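Local coordinates for protein caspase-3 (Porites astreoides, PDB 6WI4) that probably cleaves proteins on the carboxyl side of aspartate residues, as a cysteine protease of the caspase family linked to apoptosis in coral, at residues Val15-Lys20 and Ala63-Ile68; Glu144-Tyr149 and Met221-Leu226; Arg192-Val197 and Arg213-Val218. One frame throughout, in Å; residues are numbered along the deposited sequence.

Contact 1 of 3, residues Val15-Lys20 and Ala63-Ile68; sequences VIINNK and AEIRRI
Ile-17 and Ile-68 meet methyl to methyl in a mainly apolar join between a strand and the helix lying over it. They reach toward each other tip to tip, with Ile-17 CD1 4.1 Å from Ile-68 CD1. Ile-17 can span the gap because its chain is extended: CD1 stands anti to CA (chi2 168°), at the far end of a side chain already aimed at the helix. The same methyl also lies 4.2 Å from CG2 of Ile-65, one helical turn back, and so sits against both isoleucines. Nearer the start of the strand, Val-15 CG1 packs 4.1 Å from Ile-68 CG2, so that Ile-68 uses one branch for each of two strand residues. Nothing here is tightly pressed, and no hydrogen bond passes between strand and helix.

The polar contribution is modest. The amide of Asn-19 crosses obliquely to Ile-65, its ND2 4.2 Å from Ile-65 CD1. This buried amide finds its partners outside the two segments: OD1 accepts from the backbone N of Gln-60, and ND2 donates to the backbone O of Tyr-97. With both ends held, the rotation of the group is fixed, and it can lie beside a methyl without wasting a polar atom.

The contact illustrates how a beta-alpha-beta crossover is packed in the caspase fold. Helix 62-73 links strands 53-58 and 83-88 and passes over strand 13-18, which lies between them in the sheet; the short segments run antiparallel, at 177°, with their axes 11.0 Å apart. Ile-17 also touches Phe-85 and Ile-87 of strand 83-88, Ile-68 touches Tyr-57 of strand 53-58, and Ile-16 turns to the other face of the sheet, against Leu-43 and Ala-44 of helix 36-49.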
ATOM      1  N   VAL A  15      -3.116   6.606  -6.327  1.00  8.28           N
ATOM      2  CA  VAL A  15      -3.960   5.558  -6.894  1.00  8.56           C
ATOM      3  C   VAL A  15      -4.366   4.572  -5.803  1.00  9.20           C
ATOM      4  O   VAL A  15      -3.533   4.141  -4.999  1.00  9.08           O
ATOM      5  CB  VAL A  15      -3.220   4.821  -8.025  1.00 11.36           C
ATOM      6  CG1 VAL A  15      -4.042   3.626  -8.504  1.00 12.41           C
ATOM      7  CG2 VAL A  15      -2.894   5.777  -9.162  1.00 11.98           C
ATOM      8  N   ILE A  16      -5.644   4.192  -5.789  1.00  7.95           N
ATOM      9  CA  ILE A  16      -6.147   3.091  -4.962  1.00  7.63           C
ATOM     10  C   ILE A  16      -6.819   2.087  -5.876  1.00  9.16           C
ATOM     11  O   ILE A  16      -7.803   2.423  -6.548  1.00  9.99           O
ATOM     12  CB  ILE A  16      -7.146   3.569  -3.898  1.00  7.42           C
ATOM     13  CG1 ILE A  16      -6.505   4.608  -2.987  1.00  9.59           C
ATOM     14  CG2 ILE A  16      -7.679   2.379  -3.098  1.00  9.36           C
ATOM     15  CD1 ILE A  16      -7.540   5.310  -2.110  1.00 10.59           C
ATOM     16  N   ILE A  17      -6.323   0.856  -5.878  1.00  8.97           N
ATOM     17  CA  ILE A  17      -6.955  -0.250  -6.583  1.00  9.38           C
ATOM     18  C   ILE A  17      -7.527  -1.188  -5.533  1.00  9.76           C
ATOM     19  O   ILE A  17      -6.796  -1.713  -4.690  1.00 10.92           O
ATOM     20  CB  ILE A  17      -5.971  -0.958  -7.521  1.00 10.05           C
ATOM     21  CG1 ILE A  17      -5.547   0.014  -8.636  1.00 11.20           C
ATOM     22  CG2 ILE A  17      -6.624  -2.202  -8.113  1.00 11.71           C
ATOM     23  CD1 ILE A  17      -4.368  -0.463  -9.462  1.00 14.85           C
ATOM     24  N   ASN A  18      -8.842  -1.374  -5.567  1.00  9.43           N
ATOM     25  CA  ASN A  18      -9.587  -2.080  -4.531  1.00 11.42           C
ATOM     26  C   ASN A  18     -10.220  -3.321  -5.152  1.00 10.61           C
ATOM     27  O   ASN A  18     -11.254  -3.218  -5.822  1.00 11.97           O
ATOM     28  CB  ASN A  18     -10.645  -1.151  -3.948  1.00 11.05           C
ATOM     29  CG  ASN A  18     -11.494  -1.819  -2.904  1.00 11.34           C
ATOM     30  OD1 ASN A  18     -10.980  -2.322  -1.907  1.00 12.10           O
ATOM     31  ND2 ASN A  18     -12.812  -1.836  -3.125  1.00 12.48           N
ATOM     32  N   ASN A  19      -9.624  -4.494  -4.936  1.00 10.30           N
ATOM     33  CA  ASN A  19     -10.135  -5.728  -5.529  1.00 11.66           C
ATOM     34  C   ASN A  19     -10.891  -6.531  -4.473  1.00 11.89           C
ATOM     35  O   ASN A  19     -10.300  -7.055  -3.520  1.00 11.66           O
ATOM     36  CB  ASN A  19      -8.996  -6.519  -6.171  1.00 10.00           C
ATOM     37  CG  ASN A  19      -8.624  -5.973  -7.537  1.00 10.20           C
ATOM     38  OD1 ASN A  19      -9.275  -5.054  -8.049  1.00 12.88           O
ATOM     39  ND2 ASN A  19      -7.571  -6.525  -8.139  1.00 12.55           N
ATOM     40  N   LYS A  20     -12.209  -6.626  -4.644  1.00 12.03           N
ATOM     41  CA  LYS A  20     -13.070  -7.324  -3.700  1.00 13.97           C
ATOM     42  C   LYS A  20     -13.545  -8.671  -4.211  1.00 11.46           C
ATOM     43  O   LYS A  20     -13.512  -9.649  -3.467  1.00 12.86           O
ATOM     44  CB  LYS A  20     -14.293  -6.464  -3.356  1.00 13.78           C
ATOM     45  CG  LYS A  20     -15.182  -7.086  -2.288  1.00 14.87           C
ATOM     46  CD  LYS A  20     -16.371  -6.186  -1.958  1.00 19.89           C
ATOM     47  N   ALA A  63      -4.751  -6.867 -16.731  1.00 17.10           N
ATOM     48  CA  ALA A  63      -4.539  -5.960 -17.850  1.00 13.77           C
ATOM     49  C   ALA A  63      -4.935  -4.538 -17.483  1.00 13.07           C
ATOM     50  O   ALA A  63      -4.264  -3.575 -17.875  1.00 15.32           O
ATOM     51  CB  ALA A  63      -5.322  -6.443 -19.068  1.00 16.79           C
ATOM     52  N   GLU A  64      -6.005  -4.393 -16.702  1.00 14.22           N
ATOM     53  CA  GLU A  64      -6.432  -3.066 -16.280  1.00 12.50           C
ATOM     54  C   GLU A  64      -5.457  -2.456 -15.285  1.00 10.77           C
ATOM     55  O   GLU A  64      -5.194  -1.251 -15.342  1.00 12.21           O
ATOM     56  CB  GLU A  64      -7.835  -3.138 -15.695  1.00 13.61           C
ATOM     57  CG  GLU A  64      -8.882  -3.379 -16.786  1.00 14.13           C
ATOM     58  CD  GLU A  64     -10.245  -3.722 -16.250  1.00 20.83           C
ATOM     59  OE1 GLU A  64     -10.343  -4.309 -15.149  1.00 16.60           O
ATOM     60  OE2 GLU A  64     -11.235  -3.422 -16.957  1.00 21.99           O
ATOM     61  N   ILE A  65      -4.902  -3.271 -14.380  1.00 12.73           N
ATOM     62  CA  ILE A  65      -3.877  -2.770 -13.465  1.00 11.57           C
ATOM     63  C   ILE A  65      -2.677  -2.266 -14.256  1.00 11.65           C
ATOM     64  O   ILE A  65      -2.155  -1.174 -14.001  1.00 12.09           O
ATOM     65  CB  ILE A  65      -3.479  -3.861 -12.450  1.00  9.32           C
ATOM     66  CG1 ILE A  65      -4.654  -4.196 -11.532  1.00 13.13           C
ATOM     67  CG2 ILE A  65      -2.301  -3.398 -11.613  1.00 11.66           C
ATOM     68  CD1 ILE A  65      -4.419  -5.424 -10.672  1.00 14.37           C
ATOM     69  N   ARG A  66      -2.241  -3.046 -15.249  1.00 12.87           N
ATOM     70  CA  ARG A  66      -1.117  -2.625 -16.077  1.00 12.43           C
ATOM     71  C   ARG A  66      -1.450  -1.349 -16.846  1.00 12.78           C
ATOM     72  O   ARG A  66      -0.602  -0.457 -16.977  1.00 16.92           O
ATOM     73  CB  ARG A  66      -0.722  -3.751 -17.038  1.00 18.39           C
ATOM     74  CG  ARG A  66      -0.135  -4.988 -16.348  1.00 18.71           C
ATOM     75  CD  ARG A  66       0.615  -5.877 -17.334  1.00 26.56           C
ATOM     76  NE  ARG A  66       1.317  -6.956 -16.640  1.00 27.67           N
ATOM     77  CZ  ARG A  66       0.831  -8.183 -16.496  1.00 30.30           C
ATOM     78  NH1 ARG A  66       1.528  -9.104 -15.843  1.00 31.81           N
ATOM     79  NH2 ARG A  66      -0.351  -8.487 -17.012  1.00 30.74           N
ATOM     80  N   ARG A  67      -2.691  -1.225 -17.326  1.00 12.14           N
ATOM     81  CA  ARG A  67      -3.088  -0.000 -18.015  1.00 12.76           C
ATOM     82  C   ARG A  67      -2.994   1.204 -17.086  1.00 11.83           C
ATOM     83  O   ARG A  67      -2.472   2.260 -17.472  1.00 12.18           O
ATOM     84  CB  ARG A  67      -4.507  -0.141 -18.573  1.00 13.06           C
ATOM     85  CG  ARG A  67      -5.059   1.156 -19.191  1.00 13.91           C
ATOM     86  CD  ARG A  67      -6.531   1.032 -19.617  1.00 14.88           C
ATOM     87  NE  ARG A  67      -7.102   2.345 -19.933  1.00 21.43           N
ATOM     88  CZ  ARG A  67      -8.233   2.553 -20.610  1.00 22.87           C
ATOM     89  NH1 ARG A  67      -8.654   3.796 -20.819  1.00 18.00           N
ATOM     90  NH2 ARG A  67      -8.956   1.533 -21.064  1.00 24.67           N
ATOM     91  N   ILE A  68      -3.477   1.059 -15.847  1.00 10.95           N
ATOM     92  CA  ILE A  68      -3.411   2.161 -14.891  1.00 10.89           C
ATOM     93  C   ILE A  68      -1.962   2.556 -14.633  1.00 11.73           C
ATOM     94  O   ILE A  68      -1.612   3.743 -14.637  1.00 14.22           O
ATOM     95  CB  ILE A  68      -4.133   1.783 -13.587  1.00 12.15           C
ATOM     96  CG1 ILE A  68      -5.634   1.643 -13.836  1.00 12.22           C
ATOM     97  CG2 ILE A  68      -3.915   2.853 -12.537  1.00 14.36           C
ATOM     98  CD1 ILE A  68      -6.348   0.839 -12.765  1.00 12.92           C
TER

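Contact 2 of 3, residues Glu144-Tyr149 and Met221-Leu226; sequences EADFVY and MLRKEL
Met-221 bonds through its backbone to two successive residues: its N donates to Phe-147 O at 2.8 Å, and its O accepts from Asp-146 N at 2.9 Å. Asp-146 has a left-handed backbone conformation (phi 74°), and the pattern fits a G1-type beta bulge at the start of strand 147-151.

On one flank, Met-221 bends at chi2 (71°), which sets SD beside Tyr-149. The sulfur lies in the plane of the ring, 3.8 Å from CE1, a Met-aromatic contact made at the edge. Leu-222 instead packs on Val-148, its CG 3.8 Å from Val-148 CB, while its CD2 rests against Asp-146 O.

The backbone bonds of Met-221 prolong the antiparallel pairing of strands 147-151 and 217-220, the latter the outermost strand of the sheet within this chain, into the following loop; Tyr-149 already bonds Val-219 through the backbone.

From the bulge residue itself, the Asp-146 carboxylate is gripped side-on by Arg-223 in a salt bridge: NE reaches OD1 at 2.7 Å and NH1 reaches OD2 at 3.1 Å, both on the syn side, although the carboxylate and guanidinium planes are 65° apart. Asp-146 OD1 is also bonded to the hydroxyl of Tyr-4, which in turn binds Arg-223 N. An alanine at Asp-146 would probably leave the Arg-223 guanidinium without its charged mate here and Tyr-4 with one partner fewer. Arg-223 CD lies 3.9 Å from Ala-145 CB.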
ATOM      1  N   GLU A 144      16.387   3.439  -9.111  1.00 17.08           N
ATOM      2  CA  GLU A 144      15.694   2.731  -8.042  1.00 16.03           C
ATOM      3  C   GLU A 144      15.610   3.532  -6.750  1.00 13.13           C
ATOM      4  O   GLU A 144      15.034   3.035  -5.782  1.00 13.93           O
ATOM      5  CB  GLU A 144      16.371   1.382  -7.748  1.00 19.30           C
ATOM      6  CG  GLU A 144      16.312   0.365  -8.893  1.00 20.70           C
ATOM      7  CD  GLU A 144      14.952  -0.296  -9.055  1.00 21.46           C
ATOM      8  OE1 GLU A 144      14.068  -0.073  -8.204  1.00 20.46           O
ATOM      9  OE2 GLU A 144      14.772  -1.063 -10.033  1.00 19.41           O
ATOM     10  N   ALA A 145      16.165   4.739  -6.694  1.00 12.68           N
ATOM     11  CA  ALA A 145      16.103   5.504  -5.457  1.00 10.76           C
ATOM     12  C   ALA A 145      14.723   6.132  -5.241  1.00 11.88           C
ATOM     13  O   ALA A 145      13.933   6.330  -6.172  1.00 12.37           O
ATOM     14  CB  ALA A 145      17.169   6.605  -5.441  1.00 13.11           C
ATOM     15  N   ASP A 146      14.442   6.440  -3.972  1.00 11.88           N
ATOM     16  CA  ASP A 146      13.294   7.232  -3.534  1.00 10.03           C
ATOM     17  C   ASP A 146      11.979   6.466  -3.617  1.00 12.01           C
ATOM     18  O   ASP A 146      10.907   7.067  -3.507  1.00 12.90           O
ATOM     19  CB  ASP A 146      13.190   8.561  -4.301  1.00 10.94           C
ATOM     20  CG  ASP A 146      14.495   9.331  -4.304  1.00 12.94           C
ATOM     21  OD1 ASP A 146      15.085   9.505  -3.214  1.00 13.74           O
ATOM     22  OD2 ASP A 146      14.935   9.747  -5.391  1.00 15.98           O
ATOM     23  N   PHE A 147      12.036   5.148  -3.758  1.00  9.67           N
ATOM     24  CA  PHE A 147      10.886   4.281  -3.542  1.00  9.23           C
ATOM     25  C   PHE A 147      10.790   3.892  -2.073  1.00 11.40           C
ATOM     26  O   PHE A 147      11.802   3.705  -1.393  1.00  9.84           O
ATOM     27  CB  PHE A 147      10.988   2.993  -4.359  1.00 10.62           C
ATOM     28  CG  PHE A 147      10.752   3.155  -5.835  1.00 10.88           C
ATOM     29  CD1 PHE A 147      11.792   3.486  -6.683  1.00 12.42           C
ATOM     30  CD2 PHE A 147       9.494   2.930  -6.368  1.00 12.66           C
ATOM     31  CE1 PHE A 147      11.588   3.606  -8.034  1.00 14.80           C
ATOM     32  CE2 PHE A 147       9.277   3.047  -7.718  1.00 14.92           C
ATOM     33  CZ  PHE A 147      10.320   3.389  -8.557  1.00 18.37           C
ATOM     34  N   VAL A 148       9.559   3.732  -1.597  1.00  9.25           N
ATOM     35  CA  VAL A 148       9.311   3.097  -0.308  1.00  8.03           C
ATOM     36  C   VAL A 148       8.103   2.188  -0.476  1.00  8.44           C
ATOM     37  O   VAL A 148       7.102   2.582  -1.083  1.00  9.52           O
ATOM     38  CB  VAL A 148       9.121   4.123   0.832  1.00  8.16           C
ATOM     39  CG1 VAL A 148       7.990   5.117   0.547  1.00  8.69           C
ATOM     40  CG2 VAL A 148       8.910   3.405   2.147  1.00  9.44           C
ATOM     41  N   TYR A 149       8.222   0.949  -0.003  1.00  8.92           N
ATOM     42  CA  TYR A 149       7.199  -0.071  -0.203  1.00  9.17           C
ATOM     43  C   TYR A 149       6.712  -0.490   1.173  1.00  9.99           C
ATOM     44  O   TYR A 149       7.462  -1.110   1.940  1.00  9.55           O
ATOM     45  CB  TYR A 149       7.740  -1.267  -0.989  1.00  9.88           C
ATOM     46  CG  TYR A 149       8.505  -0.920  -2.255  1.00  9.86           C
ATOM     47  CD1 TYR A 149       9.874  -0.712  -2.219  1.00 10.18           C
ATOM     48  CD2 TYR A 149       7.860  -0.817  -3.485  1.00 12.28           C
ATOM     49  CE1 TYR A 149      10.594  -0.415  -3.375  1.00 14.01           C
ATOM     50  CE2 TYR A 149       8.576  -0.506  -4.638  1.00 15.58           C
ATOM     51  CZ  TYR A 149       9.936  -0.317  -4.576  1.00 16.18           C
ATOM     52  OH  TYR A 149      10.667  -0.024  -5.715  1.00 17.71           O
ATOM     53  N   MET A 221      13.953   2.530  -0.054  1.00  7.70           N
ATOM     54  CA  MET A 221      15.053   3.095  -0.822  1.00  8.99           C
ATOM     55  C   MET A 221      15.054   4.619  -0.727  1.00  7.86           C
ATOM     56  O   MET A 221      15.618   5.297  -1.593  1.00 10.03           O
ATOM     57  CB  MET A 221      14.974   2.643  -2.285  1.00 11.21           C
ATOM     58  CG  MET A 221      15.329   1.166  -2.495  1.00  8.98           C
ATOM     59  SD  MET A 221      14.059   0.053  -1.841  1.00 11.29           S
ATOM     60  CE  MET A 221      14.319  -1.399  -2.864  1.00 13.30           C
ATOM     61  N   LEU A 222      14.456   5.169   0.327  1.00  7.98           N
ATOM     62  CA  LEU A 222      14.453   6.618   0.505  1.00  8.79           C
ATOM     63  C   LEU A 222      15.852   7.131   0.844  1.00 10.94           C
ATOM     64  O   LEU A 222      16.658   6.446   1.480  1.00 11.11           O
ATOM     65  CB  LEU A 222      13.470   7.012   1.602  1.00  9.41           C
ATOM     66  CG  LEU A 222      12.008   6.607   1.379  1.00  8.06           C
ATOM     67  CD1 LEU A 222      11.186   7.070   2.571  1.00 11.47           C
ATOM     68  CD2 LEU A 222      11.462   7.187   0.087  1.00  9.11           C
ATOM     69  N   ARG A 223      16.138   8.349   0.382  1.00 10.64           N
ATOM     70  CA  ARG A 223      17.403   9.035   0.638  1.00  9.35           C
ATOM     71  C   ARG A 223      17.250  10.235   1.556  1.00 11.00           C
ATOM     72  O   ARG A 223      18.265  10.845   1.934  1.00 13.15           O
ATOM     73  CB  ARG A 223      18.015   9.513  -0.685  1.00 12.37           C
ATOM     74  CG  ARG A 223      18.340   8.432  -1.676  1.00 10.77           C
ATOM     75  CD  ARG A 223      18.815   9.079  -2.989  1.00 15.01           C
ATOM     76  NE  ARG A 223      17.775   9.939  -3.539  1.00 15.04           N
ATOM     77  CZ  ARG A 223      17.867  11.253  -3.726  1.00 18.17           C
ATOM     78  NH1 ARG A 223      16.820  11.908  -4.216  1.00 20.58           N
ATOM     79  NH2 ARG A 223      18.976  11.922  -3.431  1.00 19.08           N
ATOM     80  N   LYS A 224      16.017  10.617   1.879  1.00 11.10           N
ATOM     81  CA  LYS A 224      15.702  11.725   2.763  1.00 11.02           C
ATOM     82  C   LYS A 224      14.538  11.305   3.645  1.00 11.03           C
ATOM     83  O   LYS A 224      13.866  10.307   3.374  1.00 11.48           O
ATOM     84  CB  LYS A 224      15.337  12.988   1.965  1.00 11.44           C
ATOM     85  CG  LYS A 224      16.366  13.400   0.925  1.00 15.19           C
ATOM     86  CD  LYS A 224      15.885  14.604   0.120  1.00 15.72           C
ATOM     87  CE  LYS A 224      16.866  14.950  -0.975  1.00 21.36           C
ATOM     88  NZ  LYS A 224      16.340  16.040  -1.852  1.00 20.33           N
ATOM     89  N   GLU A 225      14.285  12.086   4.697  1.00 11.22           N
ATOM     90  CA  GLU A 225      13.048  11.927   5.453  1.00 11.34           C
ATOM     91  C   GLU A 225      11.873  12.431   4.623  1.00 13.10           C
ATOM     92  O   GLU A 225      11.974  13.440   3.915  1.00 12.56           O
ATOM     93  CB  GLU A 225      13.120  12.681   6.782  1.00 14.53           C
ATOM     94  CG  GLU A 225      13.728  11.870   7.913  1.00 15.42           C
ATOM     95  CD  GLU A 225      15.235  11.843   7.854  1.00 18.22           C
ATOM     96  OE1 GLU A 225      15.852  12.896   8.117  1.00 20.51           O
ATOM     97  OE2 GLU A 225      15.800  10.771   7.542  1.00 15.43           O
ATOM     98  N   LEU A 226      10.760  11.715   4.698  1.00 10.69           N
ATOM     99  CA  LEU A 226       9.535  12.095   4.000  1.00 11.37           C
ATOM    100  C   LEU A 226       8.564  12.624   5.048  1.00 11.87           C
ATOM    101  O   LEU A 226       7.930  11.852   5.766  1.00 12.01           O
ATOM    102  CB  LEU A 226       8.945  10.918   3.230  1.00 12.01           C
ATOM    103  CG  LEU A 226       7.937  11.190   2.106  1.00 15.93           C
ATOM    104  CD1 LEU A 226       7.623   9.892   1.376  1.00 19.95           C
ATOM    105  CD2 LEU A 226       6.666  11.833   2.609  1.00 20.76           C
TER

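Contact 3 of 3, residues Arg192-Val197 and Arg213-Val218; sequences RVNAMV and RQVSSV
Asn-194 supplies the direct hydrogen bond between helix and chain: its OD1 accepts from Ser-216 N at 3.0 Å. Its CG stands anti to the backbone N (chi1 -175°), on a side chain that points from the helix toward the passing chain. The donor approaches from above the amide plane, 57° out of it.

A water makes a second, indirect link. It accepts from Gln-214 N at 2.9 Å and lies 2.9 Å from Val-197 O, near the end of the helix; a weak bond from Arg-213 NE, whose other partner is Tyr-200 O, also reaches it.

Close packing fills in between these polar links. Ser-216 OG lies 3.3 Å from Asn-194 CB, and Val-215 CG1 lies 3.4 Å from Asn-194 OD1. Val-197 meets Gln-214 through one branch, CG1, which is 3.7 Å from Gln-214 CG and also touches CB of that side chain. The amide of Gln-214 has its partners outside the two segments, NE2 with Ser-152 O and OE1 with Trp-160 N.

The contact thus fastens the last turns of helix 186-197 to the chain leading into strand 217-220, the outermost strand of the sheet within this chain. Helix 168-180 meets the same helix through Val-176, which touches Val-193 and Met-196, while Val-218 enters the sheet packed on Leu-187 and Leu-190.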
ATOM      1  N   ARG A 192       5.492   2.892  13.813  1.00 10.16           N
ATOM      2  CA  ARG A 192       4.369   2.868  14.743  1.00 10.41           C
ATOM      3  C   ARG A 192       3.233   2.002  14.220  1.00  9.16           C
ATOM      4  O   ARG A 192       2.518   1.371  15.009  1.00 10.64           O
ATOM      5  CB  ARG A 192       3.904   4.293  15.011  1.00 11.04           C
ATOM      6  CG  ARG A 192       4.778   4.962  16.077  1.00 15.27           C
ATOM      7  CD  ARG A 192       4.970   6.432  15.856  1.00 18.08           C
ATOM      8  NE  ARG A 192       5.931   6.954  16.827  1.00 18.05           N
ATOM      9  CZ  ARG A 192       7.251   6.898  16.668  1.00 18.69           C
ATOM     10  NH1 ARG A 192       7.769   6.348  15.573  1.00 19.52           N
ATOM     11  NH2 ARG A 192       8.058   7.394  17.599  1.00 18.18           N
ATOM     12  N   VAL A 193       3.050   1.956  12.899  1.00  8.88           N
ATOM     13  CA  VAL A 193       2.044   1.064  12.333  1.00  8.11           C
ATOM     14  C   VAL A 193       2.385  -0.383  12.660  1.00 11.58           C
ATOM     15  O   VAL A 193       1.525  -1.170  13.076  1.00 11.42           O
ATOM     16  CB  VAL A 193       1.928   1.283  10.816  1.00  9.87           C
ATOM     17  CG1 VAL A 193       1.072   0.176  10.171  1.00 10.52           C
ATOM     18  CG2 VAL A 193       1.308   2.644  10.534  1.00  9.25           C
ATOM     19  N   ASN A 194       3.651  -0.753  12.486  1.00 11.61           N
ATOM     20  CA  ASN A 194       4.058  -2.114  12.813  1.00  9.49           C
ATOM     21  C   ASN A 194       3.889  -2.417  14.296  1.00  9.55           C
ATOM     22  O   ASN A 194       3.478  -3.526  14.664  1.00 10.46           O
ATOM     23  CB  ASN A 194       5.502  -2.347  12.395  1.00  8.37           C
ATOM     24  CG  ASN A 194       5.929  -3.786  12.608  1.00 11.25           C
ATOM     25  OD1 ASN A 194       5.101  -4.705  12.643  1.00 11.73           O
ATOM     26  ND2 ASN A 194       7.225  -3.985  12.785  1.00 12.10           N
ATOM     27  N   ALA A 195       4.215  -1.457  15.169  1.00  9.29           N
ATOM     28  CA  ALA A 195       4.000  -1.668  16.601  1.00 10.16           C
ATOM     29  C   ALA A 195       2.545  -2.000  16.887  1.00 10.07           C
ATOM     30  O   ALA A 195       2.249  -2.869  17.716  1.00 13.72           O
ATOM     31  CB  ALA A 195       4.429  -0.431  17.388  1.00 11.32           C
ATOM     32  N   MET A 196       1.628  -1.335  16.187  1.00 10.79           N
ATOM     33  CA  MET A 196       0.200  -1.570  16.378  1.00 11.51           C
ATOM     34  C   MET A 196      -0.234  -2.902  15.767  1.00 13.60           C
ATOM     35  O   MET A 196      -0.935  -3.689  16.413  1.00 13.24           O
ATOM     36  CB  MET A 196      -0.578  -0.399  15.774  1.00 13.59           C
ATOM     37  CG  MET A 196      -2.066  -0.401  16.027  1.00 15.23           C
ATOM     38  SD  MET A 196      -2.771   1.180  15.488  1.00 20.75           S
ATOM     39  CE  MET A 196      -1.781   2.349  16.401  1.00 20.39           C
ATOM     40  N   VAL A 197       0.181  -3.181  14.526  1.00  9.61           N
ATOM     41  CA  VAL A 197      -0.180  -4.449  13.889  1.00  9.34           C
ATOM     42  C   VAL A 197       0.302  -5.627  14.724  1.00 12.43           C
ATOM     43  O   VAL A 197      -0.379  -6.657  14.827  1.00 12.96           O
ATOM     44  CB  VAL A 197       0.375  -4.502  12.450  1.00  9.81           C
ATOM     45  CG1 VAL A 197       0.253  -5.900  11.878  1.00 12.19           C
ATOM     46  CG2 VAL A 197      -0.371  -3.500  11.559  1.00 11.09           C
ATOM     47  N   ARG A 213      -1.003 -14.063  14.432  1.00 11.66           N
ATOM     48  CA  ARG A 213      -0.379 -12.756  14.623  1.00 11.83           C
ATOM     49  C   ARG A 213       0.049 -12.162  13.283  1.00  9.62           C
ATOM     50  O   ARG A 213      -0.056 -12.796  12.231  1.00 12.15           O
ATOM     51  CB  ARG A 213       0.823 -12.876  15.565  1.00 13.81           C
ATOM     52  CG  ARG A 213       0.546 -13.739  16.803  1.00 14.94           C
ATOM     53  CD  ARG A 213      -0.544 -13.135  17.688  1.00 14.23           C
ATOM     54  NE  ARG A 213      -0.194 -11.784  18.091  1.00 13.49           N
ATOM     55  CZ  ARG A 213       0.674 -11.475  19.050  1.00 15.54           C
ATOM     56  NH1 ARG A 213       0.944 -10.204  19.296  1.00 16.73           N
ATOM     57  NH2 ARG A 213       1.270 -12.427  19.767  1.00 16.00           N
ATOM     58  N   GLN A 214       0.558 -10.931  13.340  1.00 10.87           N
ATOM     59  CA  GLN A 214       1.033 -10.262  12.136  1.00 10.44           C
ATOM     60  C   GLN A 214       2.073  -9.211  12.494  1.00  9.08           C
ATOM     61  O   GLN A 214       2.045  -8.624  13.576  1.00 11.98           O
ATOM     62  CB  GLN A 214      -0.132  -9.619  11.377  1.00 10.18           C
ATOM     63  CG  GLN A 214       0.205  -9.131   9.980  1.00  9.33           C
ATOM     64  CD  GLN A 214      -1.047  -8.793   9.205  1.00 12.67           C
ATOM     65  OE1 GLN A 214      -2.034  -9.532   9.258  1.00 11.50           O
ATOM     66  NE2 GLN A 214      -1.027  -7.668   8.490  1.00  9.12           N
ATOM     67  N   VAL A 215       2.994  -8.989  11.551  1.00  9.45           N
ATOM     68  CA  VAL A 215       4.048  -7.984  11.622  1.00 10.05           C
ATOM     69  C   VAL A 215       4.079  -7.333  10.253  1.00  9.31           C
ATOM     70  O   VAL A 215       4.087  -8.047   9.247  1.00 10.09           O
ATOM     71  CB  VAL A 215       5.412  -8.640  11.933  1.00 11.54           C
ATOM     72  CG1 VAL A 215       6.550  -7.679  11.755  1.00 11.51           C
ATOM     73  CG2 VAL A 215       5.414  -9.229  13.340  1.00 12.64           C
ATOM     74  N   SER A 216       4.052  -6.001  10.196  1.00  9.28           N
ATOM     75  CA  SER A 216       4.151  -5.341   8.896  1.00  8.94           C
ATOM     76  C   SER A 216       5.610  -5.000   8.618  1.00 11.09           C
ATOM     77  O   SER A 216       6.461  -5.031   9.511  1.00 10.75           O
ATOM     78  CB  SER A 216       3.272  -4.087   8.831  1.00 11.34           C
ATOM     79  OG  SER A 216       3.564  -3.165   9.870  1.00 12.72           O
ATOM     80  N   SER A 217       5.914  -4.723   7.353  1.00  8.41           N
ATOM     81  CA  SER A 217       7.304  -4.511   6.972  1.00  8.35           C
ATOM     82  C   SER A 217       7.398  -3.376   5.968  1.00  8.86           C
ATOM     83  O   SER A 217       6.510  -3.198   5.133  1.00 11.38           O
ATOM     84  CB  SER A 217       7.925  -5.792   6.397  1.00 10.32           C
ATOM     85  OG  SER A 217       7.233  -6.253   5.252  1.00 13.35           O
ATOM     86  N   VAL A 218       8.471  -2.598   6.054  1.00  7.88           N
ATOM     87  CA  VAL A 218       8.697  -1.515   5.109  1.00  8.93           C
ATOM     88  C   VAL A 218      10.020  -1.766   4.406  1.00  9.56           C
ATOM     89  O   VAL A 218      11.014  -2.118   5.052  1.00  9.87           O
ATOM     90  CB  VAL A 218       8.661  -0.131   5.792  1.00 12.83           C
ATOM     91  CG1 VAL A 218       9.628  -0.013   6.959  1.00 15.85           C
ATOM     92  CG2 VAL A 218       8.938   0.960   4.770  1.00 13.35           C
TER
HETATM   93  O   HOH W   1       0.126  -9.346  15.757  1.00 13.86           O

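Overall arrangement
From the N terminus, the chain first lays down strand 13-18, and contact 1 closes a loop of 42 residues when helix 62-73 returns over it. Contact 2 opens only later, at 144-149, where the chain enters strand 147-151, and closes a longer loop at 221-226. Contact 3 is nested within that loop, joining helix 186-197 to the approach to strand 217-220. All three reach the same mixed sheet. Contacts 2 and 3 touch where Val-148 CG2 meets Val-218 CG2 at 3.6 Å, on neighbouring strands. Contact 1 stands apart, its centre about 25 Å from that of contact 3, on the opposite side of the chain's centre.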